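Local atomic coordinates of putative carbohydrate metabolism domain-containing protein (Bacteroides vulgatus, PDB entry 3S30), a protein that is of unproven function but, as a putative glycoside hydrolase with a galactose-binding-like domain, probably takes part in carbohydrate metabolism. Residues A[98-104]-A[128-134]; A[210-215]-A[314-320]. All coordinates share one frame; numbering follows the deposited sequence.

Interaction 1 (98-104 with 128-134) and interaction 2 (210-215 with 314-320) have centres about 12 Å apart, on the same side of the chain's centre and each about 16 Å from it. They come in series: the first closes before the second opens. Strand 103-104 pairs with strand 339-349, whose L347 also receives F214 and V319 of interaction 2, so one strand serves both contacts. The two meet directly where I100 CD1 lies 3.6 Å from T212 CG2 and I100 CG1 3.9 Å from F214 CE1. The first modelled residues are thereby laid against the beta framework of the putative carbohydrate metabolism domain, a member of the galactose-binding-like clan.

Interaction 1 (A[98-104]-A[128-134]); sequences KSIPTVF and GYSTLTW
One face of the F104 ring receives the edge of W134, whose CZ2 stands 3.8 Å from F104 CG, and T102 C lies over the opposite face. The F104 ring and the six-membered W134 ring have planes 72° and centroids 5.3 Å apart, a T-shaped (edge-to-face) pair. It joins strand 103-104, paired with strand 339-349, to segment 128-134, which carries strand 132-133, an outer strand of a three-stranded antiparallel sheet in this galactose-binding-like fold. L132 CD2 lies over one W134 face, offset toward its rim. S99 O sits at the edge of the Y129 ring, near its plane, while P101 CA approaches obliquely.

With chi1 at -174°, CG opposite the backbone N, L132 divides its branches: its side chain crosses F104 at about a right angle, CD2 3.3 Å from F104 CE1, while CD1 lies 4.0 Å from I100 CG2.

S130 N donates to S99 O over 2.9 Å, from above the carbonyl plane. I100 CA gives S130 O a nearly straight CA-H...O contact, 170° at the hydrogen. S99 OG donates forward to I100 O at 2.6 Å, on an in-plane lone pair. A water accepts from S99 N, and its oxygen donates to G128 O at 2.9 Å.

Interaction 2 (A[210-215]-A[314-320]); sequences FGTTFY and NGGYNVS
N318 OD1 draws two donors: K255 NZ hydrogen-bonds it from beyond the two segments, and T213 OG1 adds a weak bond at 3.4 Å. The other end of the amide is used as well, since N318 ND2 is hydrogen-bonded to Y253 OH. A chi1 of -88° turns CG of N318 away from its own carbonyl carbon, which lays the amide alongside the T212 backbone, CG 3.6 Å from T212 C. A leucine in place of N318 would probably leave K255 NZ and Y253 OH each short of a polar partner and T213 OG1 without its weak bond.

The backbones form an antiparallel ladder between strands 208-213 and 317-324, part of the beta framework of this galactose-binding-like domain. T212 and V319 are a hydrogen-bonded pair, with T212 N to V319 O at 2.8 Å and V319 N returning to T212 O at 2.9 Å. T213 and N318 follow as a non-hydrogen-bonded pair, and F214 N then reaches Y317 O with an N-H...O angle of 162°. Beyond that bond, a water donates to F214 O and accepts from Y317 N.

V319 CG1 rests over one face of the F214 ring, 4.0 Å from its centroid and 27° off the normal, a CH-pi contact. At the far end, G315 closes helix 309-313 in a Schellman motif, and its CA meets Y215 CE1 at 3.7 Å.

Interaction 1 (A[98-104]-A[128-134])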
# COMPACT_ATOMS: atom_id res chain seq x y z
N LYS A 98 15.13 -8.44 15.43
CA LYS A 98 15.61 -7.36 14.57
C LYS A 98 14.44 -6.55 14.02
O LYS A 98 13.41 -7.12 13.62
CB LYS A 98 16.46 -7.91 13.42
CG LYS A 98 17.85 -8.37 13.83
CD LYS A 98 18.65 -8.84 12.62
CE LYS A 98 20.00 -9.42 13.01
NZ LYS A 98 20.74 -9.94 11.82
N SER A 99 14.59 -5.23 14.01
CA SER A 99 13.60 -4.34 13.43
C SER A 99 13.74 -4.33 11.92
O SER A 99 14.83 -4.49 11.39
CB SER A 99 13.77 -2.91 13.96
OG SER A 99 12.89 -1.99 13.31
N ILE A 100 12.61 -4.16 11.23
CA ILE A 100 12.64 -3.75 9.82
C ILE A 100 13.25 -2.34 9.74
O ILE A 100 13.31 -1.63 10.75
CB ILE A 100 11.23 -3.74 9.18
CG1 ILE A 100 10.27 -2.81 9.96
CG2 ILE A 100 10.67 -5.17 9.07
CD1 ILE A 100 8.91 -2.65 9.30
N PRO A 101 13.70 -1.92 8.55
CA PRO A 101 14.12 -0.53 8.40
C PRO A 101 12.95 0.42 8.56
O PRO A 101 11.79 0.02 8.38
CB PRO A 101 14.66 -0.46 6.97
CG PRO A 101 14.91 -1.86 6.56
CD PRO A 101 13.93 -2.69 7.31
N THR A 102 13.26 1.67 8.93
CA THR A 102 12.24 2.71 9.07
C THR A 102 12.34 3.79 8.00
O THR A 102 11.49 4.68 7.95
CB THR A 102 12.29 3.34 10.47
OG1 THR A 102 13.60 3.89 10.72
CG2 THR A 102 11.92 2.29 11.53
N VAL A 103 13.35 3.67 7.15
CA VAL A 103 13.58 4.58 6.03
C VAL A 103 13.41 3.77 4.74
O VAL A 103 14.00 2.70 4.61
CB VAL A 103 15.01 5.22 6.09
CG1 VAL A 103 15.26 6.13 4.91
CG2 VAL A 103 15.20 6.01 7.38
N PHE A 104 12.59 4.26 3.82
CA PHE A 104 12.25 3.50 2.61
C PHE A 104 12.61 4.33 1.37
O PHE A 104 12.15 5.47 1.20
CB PHE A 104 10.77 3.07 2.61
CG PHE A 104 10.30 2.48 3.93
CD1 PHE A 104 10.80 1.26 4.37
CD2 PHE A 104 9.42 3.18 4.75
CE1 PHE A 104 10.40 0.72 5.60
CE2 PHE A 104 9.01 2.64 5.99
CZ PHE A 104 9.51 1.41 6.41
N GLY A 128 22.09 -4.55 9.93
CA GLY A 128 21.59 -4.69 11.30
C GLY A 128 20.08 -4.63 11.40
O GLY A 128 19.55 -4.47 12.50
N TYR A 129 19.40 -4.76 10.26
CA TYR A 129 17.95 -4.74 10.19
C TYR A 129 17.47 -5.96 9.40
O TYR A 129 18.19 -6.47 8.54
CB TYR A 129 17.47 -3.48 9.48
CG TYR A 129 17.65 -2.17 10.23
CD1 TYR A 129 18.81 -1.41 10.08
CD2 TYR A 129 16.64 -1.67 11.04
CE1 TYR A 129 18.97 -0.19 10.75
CE2 TYR A 129 16.79 -0.46 11.71
CZ TYR A 129 17.95 0.28 11.56
OH TYR A 129 18.08 1.47 12.23
N SER A 130 16.25 -6.42 9.68
CA SER A 130 15.63 -7.47 8.87
C SER A 130 15.05 -6.86 7.60
O SER A 130 14.38 -5.84 7.64
CB SER A 130 14.52 -8.19 9.64
OG SER A 130 15.06 -9.11 10.56
N THR A 131 15.30 -7.51 6.47
CA THR A 131 14.86 -6.97 5.20
C THR A 131 13.34 -6.91 5.13
O THR A 131 12.65 -7.91 5.38
CB THR A 131 15.40 -7.81 4.05
OG1 THR A 131 16.83 -7.80 4.10
CG2 THR A 131 14.93 -7.26 2.71
N LEU A 132 12.83 -5.72 4.81
CA LEU A 132 11.43 -5.53 4.48
C LEU A 132 11.21 -5.90 3.02
O LEU A 132 11.80 -5.31 2.13
CB LEU A 132 11.01 -4.08 4.70
CG LEU A 132 9.52 -3.75 4.54
CD1 LEU A 132 8.65 -4.40 5.67
CD2 LEU A 132 9.36 -2.24 4.50
N THR A 133 10.36 -6.89 2.78
CA THR A 133 9.88 -7.18 1.44
C THR A 133 8.45 -6.65 1.34
O THR A 133 7.54 -7.21 1.96
CB THR A 133 9.91 -8.69 1.13
OG1 THR A 133 11.28 -9.13 1.07
CG2 THR A 133 9.22 -8.98 -0.21
N TRP A 134 8.27 -5.57 0.59
CA TRP A 134 6.95 -4.99 0.35
C TRP A 134 6.03 -5.97 -0.40
O TRP A 134 6.50 -6.82 -1.15
CB TRP A 134 7.04 -3.72 -0.51
CG TRP A 134 7.67 -2.50 0.10
CD1 TRP A 134 8.98 -2.10 -0.03
CD2 TRP A 134 7.02 -1.51 0.90
NE1 TRP A 134 9.18 -0.93 0.66
CE2 TRP A 134 7.99 -0.54 1.23
CE3 TRP A 134 5.71 -1.34 1.37
CZ2 TRP A 134 7.69 0.58 2.01
CZ3 TRP A 134 5.42 -0.22 2.15
CH2 TRP A 134 6.40 0.73 2.46
O HOH W 1 17.48 -3.80 14.48

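Interaction 2 (A[210-215]-A[314-320])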
# COMPACT_ATOMS: atom_id res chain seq x y z
N PHE A 210 -2.50 -6.53 5.97
CA PHE A 210 -1.67 -5.43 6.44
C PHE A 210 -1.04 -5.75 7.79
O PHE A 210 -1.75 -6.05 8.75
CB PHE A 210 -2.51 -4.15 6.58
CG PHE A 210 -3.21 -3.73 5.33
CD1 PHE A 210 -2.57 -3.79 4.08
CD2 PHE A 210 -4.49 -3.19 5.39
CE1 PHE A 210 -3.23 -3.36 2.93
CE2 PHE A 210 -5.14 -2.76 4.23
CZ PHE A 210 -4.51 -2.84 3.01
N GLY A 211 0.28 -5.65 7.85
CA GLY A 211 0.99 -5.72 9.12
C GLY A 211 2.30 -6.46 9.06
O GLY A 211 2.46 -7.44 8.31
N THR A 212 3.25 -5.98 9.86
CA THR A 212 4.45 -6.76 10.17
C THR A 212 4.89 -6.39 11.57
O THR A 212 4.65 -5.27 12.03
CB THR A 212 5.60 -6.51 9.17
OG1 THR A 212 6.49 -7.64 9.16
CG2 THR A 212 6.37 -5.26 9.52
N THR A 213 5.55 -7.33 12.24
CA THR A 213 5.93 -7.15 13.63
C THR A 213 6.84 -5.93 13.79
O THR A 213 7.81 -5.76 13.04
CB THR A 213 6.56 -8.44 14.18
OG1 THR A 213 5.60 -9.51 14.09
CG2 THR A 213 7.01 -8.26 15.63
N PHE A 214 6.49 -5.08 14.75
CA PHE A 214 7.16 -3.80 14.95
C PHE A 214 7.36 -3.55 16.45
O PHE A 214 6.41 -3.66 17.23
CB PHE A 214 6.33 -2.69 14.29
CG PHE A 214 7.12 -1.46 13.94
CD1 PHE A 214 8.13 -1.52 12.98
CD2 PHE A 214 6.86 -0.25 14.55
CE1 PHE A 214 8.87 -0.40 12.66
CE2 PHE A 214 7.59 0.89 14.22
CZ PHE A 214 8.60 0.81 13.27
N TYR A 215 8.59 -3.21 16.84
CA TYR A 215 8.98 -3.06 18.26
C TYR A 215 8.95 -1.61 18.75
O TYR A 215 9.19 -1.36 19.93
CB TYR A 215 10.38 -3.64 18.49
CG TYR A 215 10.43 -5.10 18.15
CD1 TYR A 215 10.02 -6.07 19.06
CD2 TYR A 215 10.83 -5.53 16.89
CE1 TYR A 215 10.03 -7.40 18.74
CE2 TYR A 215 10.84 -6.87 16.56
CZ TYR A 215 10.44 -7.80 17.49
OH TYR A 215 10.45 -9.13 17.17
N ASN A 314 8.01 -8.14 23.07
CA ASN A 314 7.80 -9.55 22.69
C ASN A 314 7.27 -9.74 21.26
O ASN A 314 7.07 -10.87 20.82
CB ASN A 314 6.85 -10.24 23.68
CG ASN A 314 7.51 -10.58 25.02
OD1 ASN A 314 8.62 -10.13 25.32
ND2 ASN A 314 6.82 -11.38 25.82
N GLY A 315 7.03 -8.64 20.54
CA GLY A 315 6.62 -8.70 19.13
C GLY A 315 5.13 -8.88 18.92
O GLY A 315 4.71 -9.51 17.95
N GLY A 316 4.32 -8.33 19.83
CA GLY A 316 2.86 -8.48 19.79
C GLY A 316 2.12 -7.30 19.17
O GLY A 316 0.90 -7.20 19.30
N TYR A 317 2.87 -6.41 18.52
CA TYR A 317 2.29 -5.26 17.84
C TYR A 317 2.77 -5.24 16.40
O TYR A 317 3.96 -5.45 16.14
CB TYR A 317 2.69 -3.96 18.54
CG TYR A 317 1.91 -3.70 19.80
CD1 TYR A 317 2.26 -4.29 21.00
CD2 TYR A 317 0.80 -2.86 19.79
CE1 TYR A 317 1.53 -4.06 22.16
CE2 TYR A 317 0.07 -2.63 20.94
CZ TYR A 317 0.44 -3.23 22.12
OH TYR A 317 -0.30 -2.99 23.26
N ASN A 318 1.84 -5.00 15.49
CA ASN A 318 2.17 -4.89 14.07
C ASN A 318 2.02 -3.45 13.60
O ASN A 318 1.19 -2.70 14.12
CB ASN A 318 1.24 -5.79 13.24
CG ASN A 318 1.77 -7.21 13.08
OD1 ASN A 318 2.76 -7.60 13.69
ND2 ASN A 318 1.10 -7.99 12.24
N VAL A 319 2.86 -3.06 12.65
CA VAL A 319 2.69 -1.81 11.94
C VAL A 319 2.43 -2.12 10.48
O VAL A 319 2.75 -3.22 10.00
CB VAL A 319 3.93 -0.89 12.04
CG1 VAL A 319 5.02 -1.29 11.01
CG2 VAL A 319 3.53 0.56 11.84
N SER A 320 1.85 -1.16 9.78
CA SER A 320 1.71 -1.22 8.34
C SER A 320 1.69 0.18 7.76
O SER A 320 1.40 1.15 8.44
CB SER A 320 0.44 -1.96 7.93
OG SER A 320 0.49 -2.30 6.55
O HOH W 2 5.64 -5.82 19.12